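Local coordinates for protein D-glycerate 3-kinase (Cryptococcus neoformans var. grubii serotype A, PDB 6CKG) that probably phosphorylates D-glycerate on its 3-hydroxyl group, as a kinase of the D-glycerate 3-kinase class, at residues Phe186-Asn191 against Gln237-Trp242; Asp300-Asp303 against Ser308-Gly311. All blocks are in the same frame, centred on the assembly; numbering follows the deposited sequence.

Contact 1. Residues Phe186-Asn191 against Gln237-Trp242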
loop_
_atom_site.group_PDB
_atom_site.type_symbol
_atom_site.label_atom_id
_atom_site.label_comp_id
_atom_site.label_asym_id
_atom_site.label_seq_id
_atom_site.Cartn_x
_atom_site.Cartn_y
_atom_site.Cartn_z
ATOM N N PHE A 186 -7.383 -0.589 1.397
ATOM C CA PHE A 186 -8.152 -0.176 2.576
ATOM C C PHE A 186 -9.479 0.436 2.146
ATOM O O PHE A 186 -9.532 1.226 1.197
ATOM C CB PHE A 186 -7.365 0.830 3.416
ATOM C CG PHE A 186 -6.323 0.202 4.292
ATOM C CD1 PHE A 186 -5.923 -1.104 4.087
ATOM C CD2 PHE A 186 -5.752 0.918 5.332
ATOM C CE1 PHE A 186 -4.951 -1.693 4.895
ATOM C CE2 PHE A 186 -4.785 0.349 6.149
ATOM C CZ PHE A 186 -4.392 -0.965 5.939
ATOM N N GLY A 187 -10.559 0.038 2.825
ATOM C CA GLY A 187 -11.892 0.483 2.480
ATOM C C GLY A 187 -12.471 1.511 3.450
ATOM O O GLY A 187 -12.311 1.410 4.673
ATOM N N PRO A 188 -13.153 2.524 2.914
ATOM C CA PRO A 188 -13.817 3.510 3.775
ATOM C C PRO A 188 -15.026 2.894 4.467
ATOM O O PRO A 188 -15.524 1.834 4.084
ATOM C CB PRO A 188 -14.245 4.597 2.795
ATOM C CG PRO A 188 -14.523 3.802 1.522
ATOM C CD PRO A 188 -13.420 2.773 1.485
ATOM N N LEU A 189 -15.517 3.594 5.484
ATOM C CA LEU A 189 -16.675 3.157 6.252
ATOM C C LEU A 189 -17.853 4.091 6.019
ATOM O O LEU A 189 -17.682 5.260 5.664
ATOM C CB LEU A 189 -16.359 3.112 7.758
ATOM C CG LEU A 189 -15.126 2.300 8.171
ATOM C CD1 LEU A 189 -14.776 2.497 9.645
ATOM C CD2 LEU A 189 -15.324 0.818 7.850
ATOM N N SER A 190 -19.061 3.569 6.224
ATOM C CA SER A 190 -20.186 4.469 6.394
ATOM C C SER A 190 -19.937 5.316 7.637
ATOM O O SER A 190 -19.165 4.945 8.523
ATOM C CB SER A 190 -21.501 3.697 6.533
ATOM O OG SER A 190 -21.549 3.039 7.779
ATOM N N ASN A 191 -20.562 6.489 7.677
ATOM C CA ASN A 191 -20.428 7.336 8.858
ATOM C C ASN A 191 -20.826 6.574 10.116
ATOM O O ASN A 191 -20.107 6.595 11.119
ATOM C CB ASN A 191 -21.270 8.604 8.692
ATOM C CG ASN A 191 -20.769 9.478 7.565
ATOM O OD1 ASN A 191 -19.670 9.259 7.034
ATOM N ND2 ASN A 191 -21.565 10.461 7.181
ATOM N N GLN A 237 -12.049 8.530 -1.961
ATOM C CA GLN A 237 -11.504 8.933 -3.257
ATOM C C GLN A 237 -10.566 7.897 -3.874
ATOM O O GLN A 237 -10.203 8.051 -5.049
ATOM C CB GLN A 237 -10.750 10.273 -3.151
ATOM C CG GLN A 237 -11.584 11.416 -2.565
ATOM C CD GLN A 237 -12.994 11.436 -3.125
ATOM O OE1 GLN A 237 -13.961 11.152 -2.416
ATOM N NE2 GLN A 237 -13.118 11.761 -4.409
ATOM N N TYR A 238 -10.161 6.864 -3.135
ATOM C CA TYR A 238 -9.253 5.854 -3.688
ATOM C C TYR A 238 -9.977 4.701 -4.374
ATOM O O TYR A 238 -9.314 3.838 -4.961
ATOM C CB TYR A 238 -8.347 5.264 -2.593
ATOM C CG TYR A 238 -7.318 6.227 -2.034
ATOM C CD1 TYR A 238 -7.714 7.371 -1.342
ATOM C CD2 TYR A 238 -5.956 5.975 -2.167
ATOM C CE1 TYR A 238 -6.780 8.261 -0.827
ATOM C CE2 TYR A 238 -5.006 6.853 -1.650
ATOM C CZ TYR A 238 -5.430 7.998 -0.978
ATOM O OH TYR A 238 -4.516 8.879 -0.443
ATOM N N GLU A 239 -11.305 4.665 -4.324
ATOM C CA GLU A 239 -12.020 3.480 -4.784
ATOM C C GLU A 239 -11.887 3.278 -6.295
ATOM O O GLU A 239 -11.829 2.133 -6.756
ATOM C CB GLU A 239 -13.485 3.555 -4.335
ATOM C CG GLU A 239 -13.635 3.119 -2.860
ATOM C CD GLU A 239 -15.031 3.332 -2.276
ATOM O OE1 GLU A 239 -15.540 4.476 -2.314
ATOM O OE2 GLU A 239 -15.609 2.350 -1.761
ATOM N N VAL A 240 -11.817 4.356 -7.077
ATOM C CA VAL A 240 -11.564 4.210 -8.516
ATOM C C VAL A 240 -10.216 3.534 -8.760
ATOM O O VAL A 240 -10.072 2.684 -9.653
ATOM C CB VAL A 240 -11.642 5.588 -9.204
ATOM C CG1 VAL A 240 -11.078 5.526 -10.616
ATOM C CG2 VAL A 240 -13.081 6.084 -9.225
ATOM N N LEU A 241 -9.214 3.890 -7.954
ATOM C CA LEU A 241 -7.888 3.289 -8.044
ATOM C C LEU A 241 -7.917 1.821 -7.643
ATOM O O LEU A 241 -7.334 0.962 -8.324
ATOM C CB LEU A 241 -6.928 4.058 -7.138
ATOM C CG LEU A 241 -5.546 4.543 -7.533
ATOM C CD1 LEU A 241 -4.611 4.408 -6.325
ATOM C CD2 LEU A 241 -4.990 3.832 -8.771
ATOM N N TRP A 242 -8.558 1.514 -6.512
ATOM C CA TRP A 242 -8.648 0.119 -6.072
ATOM C C TRP A 242 -9.303 -0.756 -7.126
ATOM O O TRP A 242 -8.924 -1.928 -7.306
ATOM C CB TRP A 242 -9.436 0.009 -4.770
ATOM C CG TRP A 242 -8.888 0.701 -3.540
ATOM C CD1 TRP A 242 -9.605 0.971 -2.389
ATOM C CD2 TRP A 242 -7.546 1.179 -3.287
ATOM N NE1 TRP A 242 -8.804 1.586 -1.458
ATOM C CE2 TRP A 242 -7.547 1.744 -1.978
ATOM C CE3 TRP A 242 -6.356 1.201 -4.028
ATOM C CZ2 TRP A 242 -6.410 2.290 -1.399
ATOM C CZ3 TRP A 242 -5.226 1.768 -3.452
ATOM C CH2 TRP A 242 -5.265 2.315 -2.152
#

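Contact 2. Residues Asp300-Asp303 against Ser308-Gly311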
loop_
_atom_site.group_PDB
_atom_site.type_symbol
_atom_site.label_atom_id
_atom_site.label_comp_id
_atom_site.label_asym_id
_atom_site.label_seq_id
_atom_site.Cartn_x
_atom_site.Cartn_y
_atom_site.Cartn_z
ATOM N N ASP A 300 -10.128 -3.878 7.029
ATOM C CA ASP A 300 -11.049 -4.952 6.676
ATOM C C ASP A 300 -11.670 -4.759 5.304
ATOM O O ASP A 300 -12.157 -5.736 4.721
ATOM C CB ASP A 300 -12.156 -5.096 7.728
ATOM C CG ASP A 300 -11.615 -5.478 9.087
ATOM O OD1 ASP A 300 -10.809 -6.430 9.163
ATOM O OD2 ASP A 300 -11.972 -4.804 10.076
ATOM N N GLY A 301 -11.632 -3.540 4.760
ATOM C CA GLY A 301 -12.134 -3.300 3.415
ATOM C C GLY A 301 -11.403 -4.073 2.328
ATOM O O GLY A 301 -11.889 -4.145 1.192
ATOM N N ILE A 302 -10.234 -4.634 2.642
ATOM C CA ILE A 302 -9.521 -5.477 1.678
ATOM C C ILE A 302 -10.283 -6.772 1.414
ATOM O O ILE A 302 -10.163 -7.369 0.336
ATOM C CB ILE A 302 -8.101 -5.766 2.204
ATOM C CG1 ILE A 302 -7.243 -4.507 2.092
ATOM C CG2 ILE A 302 -7.420 -6.938 1.425
ATOM C CD1 ILE A 302 -5.953 -4.609 2.837
ATOM N N ASP A 303 -11.118 -7.186 2.354
ATOM C CA ASP A 303 -11.747 -8.507 2.342
ATOM C C ASP A 303 -13.260 -8.312 2.413
ATOM O O ASP A 303 -13.849 -8.393 3.490
ATOM C CB ASP A 303 -11.209 -9.317 3.510
ATOM C CG ASP A 303 -11.623 -10.778 3.455
ATOM O OD1 ASP A 303 -12.435 -11.139 2.582
ATOM O OD2 ASP A 303 -11.125 -11.558 4.283
ATOM N N SER A 308 -12.774 -5.551 -6.460
ATOM C CA SER A 308 -12.504 -6.083 -7.784
ATOM C C SER A 308 -11.686 -7.367 -7.724
ATOM O O SER A 308 -11.698 -8.137 -8.690
ATOM C CB SER A 308 -11.803 -5.023 -8.638
ATOM O OG SER A 308 -10.658 -4.530 -7.967
ATOM N N TRP A 309 -11.011 -7.632 -6.602
ATOM C CA TRP A 309 -10.204 -8.834 -6.427
ATOM C C TRP A 309 -10.890 -9.893 -5.577
ATOM O O TRP A 309 -10.239 -10.861 -5.162
ATOM C CB TRP A 309 -8.855 -8.475 -5.800
ATOM C CG TRP A 309 -8.985 -7.720 -4.501
ATOM C CD1 TRP A 309 -9.136 -8.249 -3.254
ATOM C CD2 TRP A 309 -8.970 -6.296 -4.332
ATOM N NE1 TRP A 309 -9.202 -7.248 -2.317
ATOM C CE2 TRP A 309 -9.105 -6.039 -2.955
ATOM C CE3 TRP A 309 -8.833 -5.214 -5.215
ATOM C CZ2 TRP A 309 -9.129 -4.739 -2.432
ATOM C CZ3 TRP A 309 -8.853 -3.930 -4.702
ATOM C CH2 TRP A 309 -8.994 -3.703 -3.319
ATOM N N ARG A 310 -12.175 -9.721 -5.280
ATOM C CA ARG A 310 -12.907 -10.709 -4.494
ATOM C C ARG A 310 -12.811 -12.077 -5.152
ATOM O O ARG A 310 -13.085 -12.215 -6.345
ATOM C CB ARG A 310 -14.372 -10.282 -4.361
ATOM C CG ARG A 310 -15.287 -11.311 -3.695
ATOM C CD ARG A 310 -14.936 -11.469 -2.229
ATOM N NE ARG A 310 -16.109 -11.805 -1.428
ATOM C CZ ARG A 310 -16.132 -11.786 -0.101
ATOM N NH1 ARG A 310 -15.039 -11.447 0.573
ATOM N NH2 ARG A 310 -17.252 -12.089 0.548
ATOM N N GLY A 311 -12.431 -13.093 -4.371
ATOM C CA GLY A 311 -12.195 -14.426 -4.907
ATOM C C GLY A 311 -10.830 -14.626 -5.538
ATOM O O GLY A 311 -10.501 -15.748 -5.936
HETATM O O HOH W 1 -12.410 -11.129 -0.201
HETATM O O HOH W 2 -15.370 -10.798 3.807
#

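Contact 1. Residues Phe186-Asn191 against Gln237-Trp242
The indole of Trp242 reaches across to the backbone of Phe186, its five-membered ring edge lying against the carbonyl group. Trp242 NE1 donates a hydrogen bond to Phe186 O, 2.8 Å long and bent to 143° at the hydrogen. The oxygen stands somewhat out of the indole plane and the donor is likewise tilted from the carbonyl plane, so the grip is short but not straight. With CG beside its own backbone N (chi1 -62°), the ring lies back over the preceding turn of backbone, where Tyr238 O sits 3.4 Å above one indole face, toward the rim; that same carbonyl accepts the helical bond from Trp242 N. The phenyl ring of Phe186 leads away from this pairing and packs on Leu235, Gln299 and Ile302.

Two residues further along the loop, Pro188 meets Glu239 from the opposite direction. The ring carbons CG and CD of Pro188 meet the carboxylate end of an extended Glu239 chain, Pro188 CG lying 3.8 Å from Glu239 OE2. Pro188 also rests on Asn232, Leu235 and Arg236 of helix 225-236, which backs the loop here.

Chemically, one directional bond between two buried residues gives Phe186 O a side-chain donor, fixes the indole edge and ties the loop between strand 176-180 and helix 191-204 to the short helix before strand 247-253, while the Pro188-Glu239 meeting is van der Waals contact and adds no polar link.

Contact 2. Residues Asp300-Asp303 against Ser308-Gly311
Residues 300-302 are the last part of a 3-10 segment that begins earlier in the chain, closed by the bond from Asp303 N to Asp300 O (3.0 Å), after which the chain leaves the helical path at Asp303. After four intervening residues it comes back as the irregular segment 308-311, where the nearest alpha carbons, those of Asp303 and Arg310, are 7.3 Å apart.

The central link runs from a side chain to the main chain: Trp309 NE1 donates to Ile302 O over 2.8 Å. This bond is fairly straight, 157° at the hydrogen, and lies in the carbonyl plane and close to the indole plane. Trp309 holds CG between its backbone N and carbonyl carbon (chi1 55°), which swings the pyrrole edge toward the 3-10 segment. Ile302 CG2 approaches Trp309 NE1 to 4.2 Å, and both side chains also pack on Phe248 of the central sheet.

Toward the surface, Asp303 OD1 and Arg310 NH1 form a salt bridge at 3.3 Å, the oxygen meeting the guanidinium edge in its plane. Only OD1 and NH1 meet, the carboxylate being turned 68° from the guanidinium, while Asp303 OD2 pairs with Arg315 and Arg310 NE with Glu305. Water 1 accepts from Arg310 NH1 (2.8 Å) and also lies at hydrogen-bonding distance from Asp303 OD1; water 2 joins Asp303 O to the same nitrogen, weakly on the arginine side.

Together these links close a short helix-to-strand connection, in which the chain from helix 281-298 turns through a 3-10 segment into strand 313-318, the last parallel strand of a sheet with the 2-3-1-4-5 order found in P-loop kinases.

Overall arrangement
Contact 1 closes before contact 2 opens along the chain, and their centres lie 12 Å apart, each 13 to 14 Å from the centre of the chain. They meet directly: Phe186 CE1 packs on Ile302 CD1 at 3.7 Å, and Trp242 O makes a weak hydrogen bond to Ser308 OG. Contact 1 joins the loop after strand 176-180 to the short helix preceding strand 247-253, while contact 2 lies within the connection from helix 281-298 to strand 313-318. Through these meetings the connections flanking the three strands pack as one patch against the P-loop kinase-type sheet, in which 247-253 and 313-318 are neighbours and strand 48-53 lies between 176-180 and 247-253.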